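PDB 2QJX: protein BIM1 from Saccharomyces cerevisiae, which binds microtubules, acting at their plus ends, and is represented here by its calponin-homology domain. Local coordinates for residues Cys40-Ser45 with Lys107-His112; Gly48-Asn53 with Phe76-Ile81; Glu64-Tyr69 with Val85-Leu90. All coordinates share one frame; numbering follows the deposited sequence.

Interaction 1. Residues Cys40-Ser45 with Lys107-His112; sequences CQIMDS and KHWIRH
Trp-109 extends its indole away from its own backbone nitrogen (chi1 -179°) and brings the pyrrole edge up to Ser-45, whose OG sits between backbone N and carbonyl carbon (chi1 68°). The hydroxyl meets the ring near its plane, with Ser-45 OG 3.4 Å from Trp-109 CD1. OG is also tied within its own helix: it donates to Ile-42 O, the carbonyl three residues back, which probably sets the rotation of the hydroxyl next to the tryptophan. If an alanine stood in place of Ser-45, Ile-42 O would probably lose this side-chain donor and a small gap would be likely to open beside the pyrrole edge. Ile-42 adds a looser apolar touch, its CG2 4.4 Å from Trp-109 CD1.

One helical step on, Met-43, a selenomethionine, leaves its backbone pointing away from the other helix, but bends at chi2 and chi3 return the selenium to 4.0 Å from His-108 CD2. The two side chains cross at about a right angle, and SE approaches the imidazole obliquely. His-108 NE2 is hydrogen-bonded to Tyr-47 OH. His-112 ND1 lies above one face of the His-108 ring, offset toward its rim, and donates to the backbone oxygen His-108 O at 3.2 Å, on a lone pair in the carbonyl plane.

The two helical segments run nearly parallel, 9° apart with axes 10.1 Å from each other, in the all-helical core of the calponin-homology domain. Helix 12-23 packs against Ile-42 through Leu-19 and Leu-23 and sets Trp-18 edge-to-face with Trp-109, while helix 62-78 meets Met-43 through Leu-72 and Cys-75.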
loop_
_atom_site.group_PDB
_atom_site.type_symbol
_atom_site.label_atom_id
_atom_site.label_comp_id
_atom_site.label_asym_id
_atom_site.label_seq_id
_atom_site.Cartn_x
_atom_site.Cartn_y
_atom_site.Cartn_z
ATOM N N CYS A 40 2.048 1.578 0.021
ATOM C CA CYS A 40 2.599 2.926 0.024
ATOM C C CYS A 40 1.546 3.938 -0.389
ATOM O O CYS A 40 1.392 4.970 0.257
ATOM C CB CYS A 40 3.777 3.043 -0.950
ATOM S SG CYS A 40 5.322 2.337 -0.356
ATOM N N GLN A 41 0.830 3.656 -1.476
ATOM C CA GLN A 41 -0.168 4.611 -1.934
ATOM C C GLN A 41 -1.377 4.736 -1.024
ATOM O O GLN A 41 -2.021 5.785 -0.999
ATOM C CB GLN A 41 -0.617 4.321 -3.368
ATOM C CG GLN A 41 -1.565 5.408 -3.877
ATOM C CD GLN A 41 -1.585 5.546 -5.375
ATOM O OE1 GLN A 41 -1.527 4.556 -6.103
ATOM N NE2 GLN A 41 -1.690 6.782 -5.851
ATOM N N ILE A 42 -1.710 3.685 -0.282
ATOM C CA ILE A 42 -2.831 3.811 0.642
ATOM C C ILE A 42 -2.391 4.854 1.669
ATOM O O ILE A 42 -3.160 5.741 2.049
ATOM C CB ILE A 42 -3.145 2.492 1.370
ATOM C CG1 ILE A 42 -3.759 1.495 0.386
ATOM C CG2 ILE A 42 -4.119 2.746 2.517
ATOM C CD1 ILE A 42 -4.127 0.172 1.015
HETATM N N MSE A 43 -1.143 4.753 2.112
HETATM C CA MSE A 43 -0.628 5.715 3.078
HETATM C C MSE A 43 -0.558 7.110 2.452
HETATM O O MSE A 43 -0.743 8.115 3.142
HETATM C CB MSE A 43 0.750 5.284 3.583
HETATM C CG MSE A 43 0.728 3.998 4.414
HETATM SE SE MSE A 43 -0.367 4.099 6.024
HETATM C CE MSE A 43 0.958 4.785 7.250
ATOM N N ASP A 44 -0.300 7.186 1.149
ATOM C CA ASP A 44 -0.247 8.493 0.493
ATOM C C ASP A 44 -1.638 9.122 0.474
ATOM O O ASP A 44 -1.779 10.331 0.657
ATOM C CB ASP A 44 0.286 8.381 -0.946
ATOM C CG ASP A 44 0.565 9.747 -1.577
ATOM O OD1 ASP A 44 1.344 10.518 -0.982
ATOM O OD2 ASP A 44 0.016 10.052 -2.665
ATOM N N SER A 45 -2.675 8.316 0.265
ATOM C CA SER A 45 -4.033 8.865 0.238
ATOM C C SER A 45 -4.391 9.493 1.591
ATOM O O SER A 45 -5.171 10.446 1.662
ATOM C CB SER A 45 -5.056 7.776 -0.111
ATOM O OG SER A 45 -5.173 6.816 0.925
ATOM N N LYS A 107 -8.441 -0.331 7.904
ATOM C CA LYS A 107 -8.943 0.235 9.155
ATOM C C LYS A 107 -8.272 1.567 9.435
ATOM O O LYS A 107 -8.919 2.515 9.893
ATOM C CB LYS A 107 -8.693 -0.734 10.316
ATOM C CG LYS A 107 -9.642 -1.936 10.343
ATOM C CD LYS A 107 -9.820 -2.509 8.945
ATOM C CE LYS A 107 -10.388 -3.923 8.938
ATOM N NZ LYS A 107 -10.366 -4.461 7.548
ATOM N N HIS A 108 -6.972 1.633 9.160
ATOM C CA HIS A 108 -6.213 2.857 9.366
ATOM C C HIS A 108 -6.765 3.949 8.445
ATOM O O HIS A 108 -6.936 5.102 8.859
ATOM C CB HIS A 108 -4.734 2.620 9.054
ATOM C CG HIS A 108 -3.835 3.711 9.545
ATOM N ND1 HIS A 108 -3.630 3.957 10.885
ATOM C CD2 HIS A 108 -3.094 4.624 8.876
ATOM C CE1 HIS A 108 -2.798 4.975 11.020
ATOM N NE2 HIS A 108 -2.457 5.397 9.815
ATOM N N TRP A 109 -7.042 3.576 7.197
ATOM C CA TRP A 109 -7.591 4.499 6.203
ATOM C C TRP A 109 -8.960 5.015 6.665
ATOM O O TRP A 109 -9.232 6.217 6.634
ATOM C CB TRP A 109 -7.740 3.778 4.856
ATOM C CG TRP A 109 -8.267 4.639 3.753
ATOM C CD1 TRP A 109 -7.554 5.502 2.977
ATOM C CD2 TRP A 109 -9.627 4.727 3.308
ATOM N NE1 TRP A 109 -8.383 6.123 2.072
ATOM C CE2 TRP A 109 -9.661 5.665 2.254
ATOM C CE3 TRP A 109 -10.818 4.102 3.697
ATOM C CZ2 TRP A 109 -10.844 5.996 1.580
ATOM C CZ3 TRP A 109 -11.996 4.429 3.028
ATOM C CH2 TRP A 109 -11.998 5.367 1.979
ATOM N N ILE A 110 -9.823 4.101 7.094
ATOM C CA ILE A 110 -11.149 4.485 7.564
ATOM C C ILE A 110 -11.060 5.508 8.686
ATOM O O ILE A 110 -11.774 6.510 8.688
ATOM C CB ILE A 110 -11.930 3.257 8.078
ATOM C CG1 ILE A 110 -12.335 2.379 6.895
ATOM C CG2 ILE A 110 -13.151 3.703 8.878
ATOM C CD1 ILE A 110 -13.010 1.090 7.286
ATOM N N ARG A 111 -10.165 5.258 9.634
ATOM C CA ARG A 111 -10.000 6.142 10.778
ATOM C C ARG A 111 -9.274 7.459 10.513
ATOM O O ARG A 111 -9.569 8.464 11.166
ATOM C CB ARG A 111 -9.287 5.394 11.908
ATOM C CG ARG A 111 -9.051 6.227 13.159
ATOM C CD ARG A 111 -8.460 5.386 14.278
ATOM N NE ARG A 111 -8.239 6.166 15.492
ATOM C CZ ARG A 111 -7.745 5.667 16.621
ATOM N NH1 ARG A 111 -7.419 4.382 16.696
ATOM N NH2 ARG A 111 -7.575 6.452 17.677
ATOM N N HIS A 112 -8.350 7.482 9.558
ATOM C CA HIS A 112 -7.600 8.708 9.322
ATOM C C HIS A 112 -7.758 9.467 8.004
ATOM O O HIS A 112 -7.324 10.613 7.911
ATOM C CB HIS A 112 -6.112 8.447 9.568
ATOM C CG HIS A 112 -5.798 8.025 10.970
ATOM N ND1 HIS A 112 -5.901 6.719 11.397
ATOM C CD2 HIS A 112 -5.407 8.744 12.049
ATOM C CE1 HIS A 112 -5.585 6.649 12.677
ATOM N NE2 HIS A 112 -5.281 7.864 13.097
#

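Interaction 2. Residues Gly48-Asn53 with Phe76-Ile81; sequences GDLPMN and FSRHGI
Asp-49 is gripped by two neighbouring residues at the Schellman-capped end of helix 62-78 in this calponin-homology domain, Arg-78 in a side-on salt bridge and His-79 in a His-carboxylate hydrogen bond. Arg-78 NE donates to Asp-49 OD2 at 2.8 Å, and Arg-78 NH2 donates almost straight to Asp-49 OD1 at 3.1 Å (N-H...O 169°). Both oxygens lie close to the guanidinium plane, yet the arginine comes down on them from above the carboxylate, the two planes being 67° apart. His-79 uses NE2 as a donor to Asp-49 OD1 at 3.2 Å, with the oxygen in the plane of the imidazole and the donor on the syn side, tilted out of the carboxylate plane. OD1 thus takes two donors, which arrive from opposite faces of the carboxylate plane, and the group has little freedom to rotate.

In the Schellman motif Gly-80 takes positive phi, Ile-81 N bonds back to Phe-76 O at 2.8 Å, and Gly-80 N bonds to Ser-77 O at 3.1 Å. Just before this turn, a bend at chi3 (62°) folds the Arg-78 chain so that NE and NH2 both face the aspartate. On the other side, Gly-48, with positive phi, is the first residue to leave helix 37-47, and Asp-49 follows directly. The contact therefore pins the start of the loop between helices 37-47 and 62-78 to the C-terminal end of the second of them.

Around this polar knot, His-79 stacks on Tyr-47 of helix 37-47, and Leu-50 turns inward onto Ile-71 and Cys-75. Leu-50 also reaches the guanidinium itself: its CD2 lies at the edge of that group, near its plane, 4.2 Å from Arg-78 NH2.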
loop_
_atom_site.group_PDB
_atom_site.type_symbol
_atom_site.label_atom_id
_atom_site.label_comp_id
_atom_site.label_asym_id
_atom_site.label_seq_id
_atom_site.Cartn_x
_atom_site.Cartn_y
_atom_site.Cartn_z
ATOM N N GLY A 48 -0.433 11.957 2.225
ATOM C CA GLY A 48 -0.027 12.745 1.078
ATOM C C GLY A 48 1.400 13.248 1.031
ATOM O O GLY A 48 1.676 14.214 0.323
ATOM N N ASP A 49 2.311 12.617 1.768
ATOM C CA ASP A 49 3.701 13.060 1.752
ATOM C C ASP A 49 4.668 11.938 1.383
ATOM O O ASP A 49 5.855 12.006 1.686
ATOM C CB ASP A 49 4.090 13.687 3.105
ATOM C CG ASP A 49 4.143 12.679 4.241
ATOM O OD1 ASP A 49 3.728 11.518 4.054
ATOM O OD2 ASP A 49 4.607 13.060 5.337
ATOM N N LEU A 50 4.143 10.909 0.721
ATOM C CA LEU A 50 4.945 9.776 0.276
ATOM C C LEU A 50 5.665 10.147 -1.020
ATOM O O LEU A 50 5.133 10.891 -1.842
ATOM C CB LEU A 50 4.052 8.561 0.012
ATOM C CG LEU A 50 3.541 7.702 1.171
ATOM C CD1 LEU A 50 4.682 6.831 1.668
ATOM C CD2 LEU A 50 2.971 8.575 2.287
ATOM N N PRO A 51 6.894 9.645 -1.206
ATOM C CA PRO A 51 7.681 9.921 -2.414
ATOM C C PRO A 51 7.190 8.992 -3.523
ATOM O O PRO A 51 7.880 8.062 -3.933
ATOM C CB PRO A 51 9.100 9.609 -1.969
ATOM C CG PRO A 51 8.902 8.494 -0.996
ATOM C CD PRO A 51 7.715 8.961 -0.190
HETATM N N MSE A 52 5.978 9.258 -3.997
HETATM C CA MSE A 52 5.359 8.435 -5.021
HETATM C C MSE A 52 6.196 8.205 -6.271
HETATM O O MSE A 52 6.174 7.110 -6.823
HETATM C CB MSE A 52 3.992 9.010 -5.398
HETATM C CG MSE A 52 2.949 8.900 -4.279
HETATM SE SE MSE A 52 2.615 7.071 -3.659
HETATM C CE MSE A 52 1.853 6.353 -5.289
ATOM N N ASN A 53 6.941 9.219 -6.712
ATOM C CA ASN A 53 7.760 9.062 -7.908
ATOM C C ASN A 53 8.810 7.975 -7.724
ATOM O O ASN A 53 9.290 7.392 -8.695
ATOM C CB ASN A 53 8.501 10.358 -8.254
ATOM C CG ASN A 53 7.577 11.506 -8.575
ATOM O OD1 ASN A 53 6.409 11.317 -8.907
ATOM N ND2 ASN A 53 8.111 12.720 -8.501
ATOM N N PHE A 76 5.819 5.194 8.202
ATOM C CA PHE A 76 5.365 4.840 9.545
ATOM C C PHE A 76 6.187 5.562 10.610
ATOM O O PHE A 76 5.645 6.081 11.593
ATOM C CB PHE A 76 5.474 3.324 9.780
ATOM C CG PHE A 76 4.317 2.530 9.236
ATOM C CD1 PHE A 76 3.661 1.605 10.043
ATOM C CD2 PHE A 76 3.904 2.675 7.917
ATOM C CE1 PHE A 76 2.609 0.835 9.545
ATOM C CE2 PHE A 76 2.854 1.909 7.406
ATOM C CZ PHE A 76 2.205 0.987 8.221
ATOM N N SER A 77 7.499 5.582 10.417
ATOM C CA SER A 77 8.405 6.229 11.359
ATOM C C SER A 77 8.179 7.740 11.410
ATOM O O SER A 77 8.069 8.327 12.490
ATOM C CB SER A 77 9.854 5.929 10.967
ATOM O OG SER A 77 10.769 6.627 11.793
ATOM N N ARG A 78 8.101 8.360 10.238
ATOM C CA ARG A 78 7.896 9.803 10.146
ATOM C C ARG A 78 6.634 10.252 10.884
ATOM O O ARG A 78 6.642 11.265 11.589
ATOM C CB ARG A 78 7.819 10.224 8.672
ATOM C CG ARG A 78 7.521 11.709 8.456
ATOM C CD ARG A 78 7.724 12.160 6.992
ATOM N NE ARG A 78 6.838 11.494 6.035
ATOM C CZ ARG A 78 7.159 10.401 5.345
ATOM N NH1 ARG A 78 8.350 9.839 5.496
ATOM N NH2 ARG A 78 6.289 9.871 4.491
ATOM N N HIS A 79 5.557 9.489 10.729
ATOM C CA HIS A 79 4.285 9.826 11.358
ATOM C C HIS A 79 4.029 9.206 12.723
ATOM O O HIS A 79 2.945 9.373 13.288
ATOM C CB HIS A 79 3.137 9.468 10.419
ATOM C CG HIS A 79 3.114 10.288 9.170
ATOM N ND1 HIS A 79 2.936 11.655 9.183
ATOM C CD2 HIS A 79 3.279 9.942 7.871
ATOM C CE1 HIS A 79 2.995 12.116 7.947
ATOM N NE2 HIS A 79 3.203 11.097 7.133
ATOM N N GLY A 80 5.017 8.495 13.251
ATOM C CA GLY A 80 4.870 7.879 14.559
ATOM C C GLY A 80 3.855 6.752 14.626
ATOM O O GLY A 80 3.236 6.531 15.670
ATOM N N ILE A 81 3.673 6.039 13.520
ATOM C CA ILE A 81 2.733 4.922 13.476
ATOM C C ILE A 81 3.428 3.737 14.146
ATOM O O ILE A 81 4.486 3.296 13.697
ATOM C CB ILE A 81 2.364 4.558 12.013
ATOM C CG1 ILE A 81 1.901 5.814 11.261
ATOM C CG2 ILE A 81 1.273 3.500 11.991
ATOM C CD1 ILE A 81 0.786 6.581 11.955
#

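Interaction 3. Residues Glu64-Tyr69 with Val85-Leu90; sequences EFQTNY and VYVDKL
Tyr-69, on helix 62-78, and Val-87, in the first turn of the short helix 87-90, bring their backbones to within 6.6 Å, CA to CA. Across this narrow gap the packing is mostly apolar. Val-87 straddles the root of the tyrosine, because the valine methyls fork: with CG1 anti to the backbone N (chi1 180°) and CG2 beside it, both methyls end up 3.7 Å from Tyr-69 CB. CG1 presses further on, 3.6 Å from Tyr-69 CG, and the two side chains slide past each other in opposite directions.

Farther out along the ring, Leu-90 takes over. It crosses the tyrosine at about a right angle, its CB 3.8 Å from Tyr-69 CZ and its CD1 3.9 Å from Tyr-69 CE2. The phenol oxygen comes closest, with Tyr-69 OH 3.4 Å from Leu-90 CB, but its polar need is met elsewhere, by a hydrogen bond with Gly-34 O. Beside the ring, Gln-66 bends at chi2 and brings its amide across to the valine, NE2 lying 3.5 Å from Val-87 CG1.

Tyr-86 occupies the N-cap position of helix 87-90, and its carbonyl oxygen accepts from both Lys-89 N and Leu-90 N, consistent with a compact turn that presents Val-87 and Leu-90 to Tyr-69.

This turn of the calponin-homology domain bridges helices 62-78 and 95-112: Leu-90 also packs on Phe-101 of the latter, and its backbone oxygen accepts a hydrogen bond from Asn-98 ND2. Tyr-69 separately touches Tyr-39 of helix 37-47.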
loop_
_atom_site.group_PDB
_atom_site.type_symbol
_atom_site.label_atom_id
_atom_site.label_comp_id
_atom_site.label_asym_id
_atom_site.label_seq_id
_atom_site.Cartn_x
_atom_site.Cartn_y
_atom_site.Cartn_z
ATOM N N GLU A 64 13.163 -4.362 -5.990
ATOM C CA GLU A 64 12.342 -3.170 -6.144
ATOM C C GLU A 64 11.271 -3.144 -5.053
ATOM O O GLU A 64 10.918 -2.072 -4.562
ATOM C CB GLU A 64 11.687 -3.138 -7.535
ATOM C CG GLU A 64 12.695 -2.991 -8.674
ATOM C CD GLU A 64 12.042 -2.982 -10.043
ATOM O OE1 GLU A 64 11.323 -3.949 -10.366
ATOM O OE2 GLU A 64 12.251 -2.006 -10.795
ATOM N N PHE A 65 10.758 -4.314 -4.669
ATOM C CA PHE A 65 9.749 -4.378 -3.609
ATOM C C PHE A 65 10.392 -3.867 -2.327
ATOM O O PHE A 65 9.748 -3.200 -1.509
ATOM C CB PHE A 65 9.278 -5.814 -3.330
ATOM C CG PHE A 65 8.779 -6.563 -4.538
ATOM C CD1 PHE A 65 8.459 -5.903 -5.722
ATOM C CD2 PHE A 65 8.607 -7.943 -4.472
ATOM C CE1 PHE A 65 7.977 -6.609 -6.825
ATOM C CE2 PHE A 65 8.127 -8.659 -5.565
ATOM C CZ PHE A 65 7.812 -7.991 -6.747
ATOM N N GLN A 66 11.667 -4.205 -2.150
ATOM C CA GLN A 66 12.410 -3.801 -0.963
ATOM C C GLN A 66 12.398 -2.288 -0.795
ATOM O O GLN A 66 12.277 -1.784 0.325
ATOM C CB GLN A 66 13.855 -4.298 -1.037
ATOM C CG GLN A 66 14.520 -4.433 0.328
ATOM C CD GLN A 66 13.990 -5.619 1.123
ATOM O OE1 GLN A 66 14.066 -6.765 0.676
ATOM N NE2 GLN A 66 13.456 -5.349 2.307
ATOM N N THR A 67 12.532 -1.573 -1.910
ATOM C CA THR A 67 12.522 -0.115 -1.910
ATOM C C THR A 67 11.154 0.393 -1.475
ATOM O O THR A 67 11.050 1.364 -0.722
ATOM C CB THR A 67 12.842 0.446 -3.312
ATOM O OG1 THR A 67 14.230 0.247 -3.597
ATOM C CG2 THR A 67 12.522 1.936 -3.390
ATOM N N ASN A 68 10.100 -0.263 -1.949
ATOM C CA ASN A 68 8.754 0.149 -1.579
ATOM C C ASN A 68 8.556 -0.004 -0.083
ATOM O O ASN A 68 7.988 0.869 0.571
ATOM C CB ASN A 68 7.708 -0.677 -2.327
ATOM C CG ASN A 68 7.754 -0.445 -3.819
ATOM O OD1 ASN A 68 8.269 0.575 -4.278
ATOM N ND2 ASN A 68 7.202 -1.378 -4.586
ATOM N N TYR A 69 9.039 -1.109 0.468
ATOM C CA TYR A 69 8.894 -1.332 1.896
ATOM C C TYR A 69 9.722 -0.368 2.742
ATOM O O TYR A 69 9.314 0.006 3.840
ATOM C CB TYR A 69 9.216 -2.789 2.238
ATOM C CG TYR A 69 8.073 -3.710 1.900
ATOM C CD1 TYR A 69 8.135 -4.573 0.804
ATOM C CD2 TYR A 69 6.894 -3.672 2.642
ATOM C CE1 TYR A 69 7.045 -5.369 0.458
ATOM C CE2 TYR A 69 5.802 -4.462 2.304
ATOM C CZ TYR A 69 5.882 -5.304 1.213
ATOM O OH TYR A 69 4.788 -6.065 0.875
ATOM N N VAL A 85 5.444 -3.816 10.850
ATOM C CA VAL A 85 5.516 -4.099 9.423
ATOM C C VAL A 85 6.624 -5.126 9.205
ATOM O O VAL A 85 7.803 -4.781 9.184
ATOM C CB VAL A 85 5.859 -2.832 8.609
ATOM C CG1 VAL A 85 5.761 -3.130 7.125
ATOM C CG2 VAL A 85 4.928 -1.695 8.991
ATOM N N TYR A 86 6.243 -6.388 9.049
ATOM C CA TYR A 86 7.221 -7.453 8.848
ATOM C C TYR A 86 7.473 -7.656 7.359
ATOM O O TYR A 86 6.870 -8.520 6.728
ATOM C CB TYR A 86 6.713 -8.751 9.471
ATOM C CG TYR A 86 6.180 -8.583 10.877
ATOM C CD1 TYR A 86 6.983 -8.073 11.900
ATOM C CD2 TYR A 86 4.875 -8.951 11.189
ATOM C CE1 TYR A 86 6.493 -7.938 13.202
ATOM C CE2 TYR A 86 4.376 -8.821 12.486
ATOM C CZ TYR A 86 5.189 -8.317 13.486
ATOM O OH TYR A 86 4.692 -8.212 14.768
ATOM N N VAL A 87 8.370 -6.848 6.811
ATOM C CA VAL A 87 8.706 -6.905 5.392
ATOM C C VAL A 87 9.038 -8.317 4.930
ATOM O O VAL A 87 8.529 -8.781 3.914
ATOM C CB VAL A 87 9.899 -5.982 5.081
ATOM C CG1 VAL A 87 10.245 -6.050 3.604
ATOM C CG2 VAL A 87 9.562 -4.554 5.489
ATOM N N ASP A 88 9.895 -8.994 5.688
ATOM C CA ASP A 88 10.312 -10.353 5.370
ATOM C C ASP A 88 9.147 -11.296 5.080
ATOM O O ASP A 88 9.263 -12.191 4.240
ATOM C CB ASP A 88 11.173 -10.899 6.515
ATOM C CG ASP A 88 10.784 -10.313 7.862
ATOM O OD1 ASP A 88 9.685 -10.633 8.362
ATOM O OD2 ASP A 88 11.574 -9.519 8.418
ATOM N N LYS A 89 8.024 -11.092 5.764
ATOM C CA LYS A 89 6.845 -11.930 5.561
ATOM C C LYS A 89 5.998 -11.490 4.366
ATOM O O LYS A 89 5.526 -12.316 3.583
ATOM C CB LYS A 89 5.966 -11.922 6.818
ATOM C CG LYS A 89 6.347 -12.942 7.881
ATOM C CD LYS A 89 7.650 -12.601 8.571
ATOM C CE LYS A 89 7.962 -13.606 9.673
ATOM N NZ LYS A 89 9.206 -13.258 10.417
ATOM N N LEU A 90 5.822 -10.181 4.229
ATOM C CA LEU A 90 5.008 -9.603 3.161
ATOM C C LEU A 90 5.624 -9.642 1.763
ATOM O O LEU A 90 4.938 -9.919 0.772
ATOM C CB LEU A 90 4.686 -8.148 3.510
ATOM C CG LEU A 90 3.894 -7.903 4.797
ATOM C CD1 LEU A 90 3.946 -6.425 5.153
ATOM C CD2 LEU A 90 2.459 -8.367 4.613
#

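All three contacts belong to one calponin-homology domain, and helix 62-78 carries a side of both interaction 2 and interaction 3. Along the chain the segments run 40-45, 48-53, 64-69, 76-81, 85-90, 107-112, so interaction 1 joins the outermost pair while interactions 2 and 3 interlace between them. The centres of 1 and 2 are about 11 Å apart, those of 2 and 3 about 15 Å, and those of 1 and 3 about 17 Å, on opposite sides of the chain's centre. Direct packing links them: Met-43 CE meets Phe-76 CE2 at 3.4 Å, and Phe-76 CE1 meets Val-85 CG2 at 3.5 Å. Phe-76 thus connects interactions 1 and 3 through helix 62-78, within one packed helical domain.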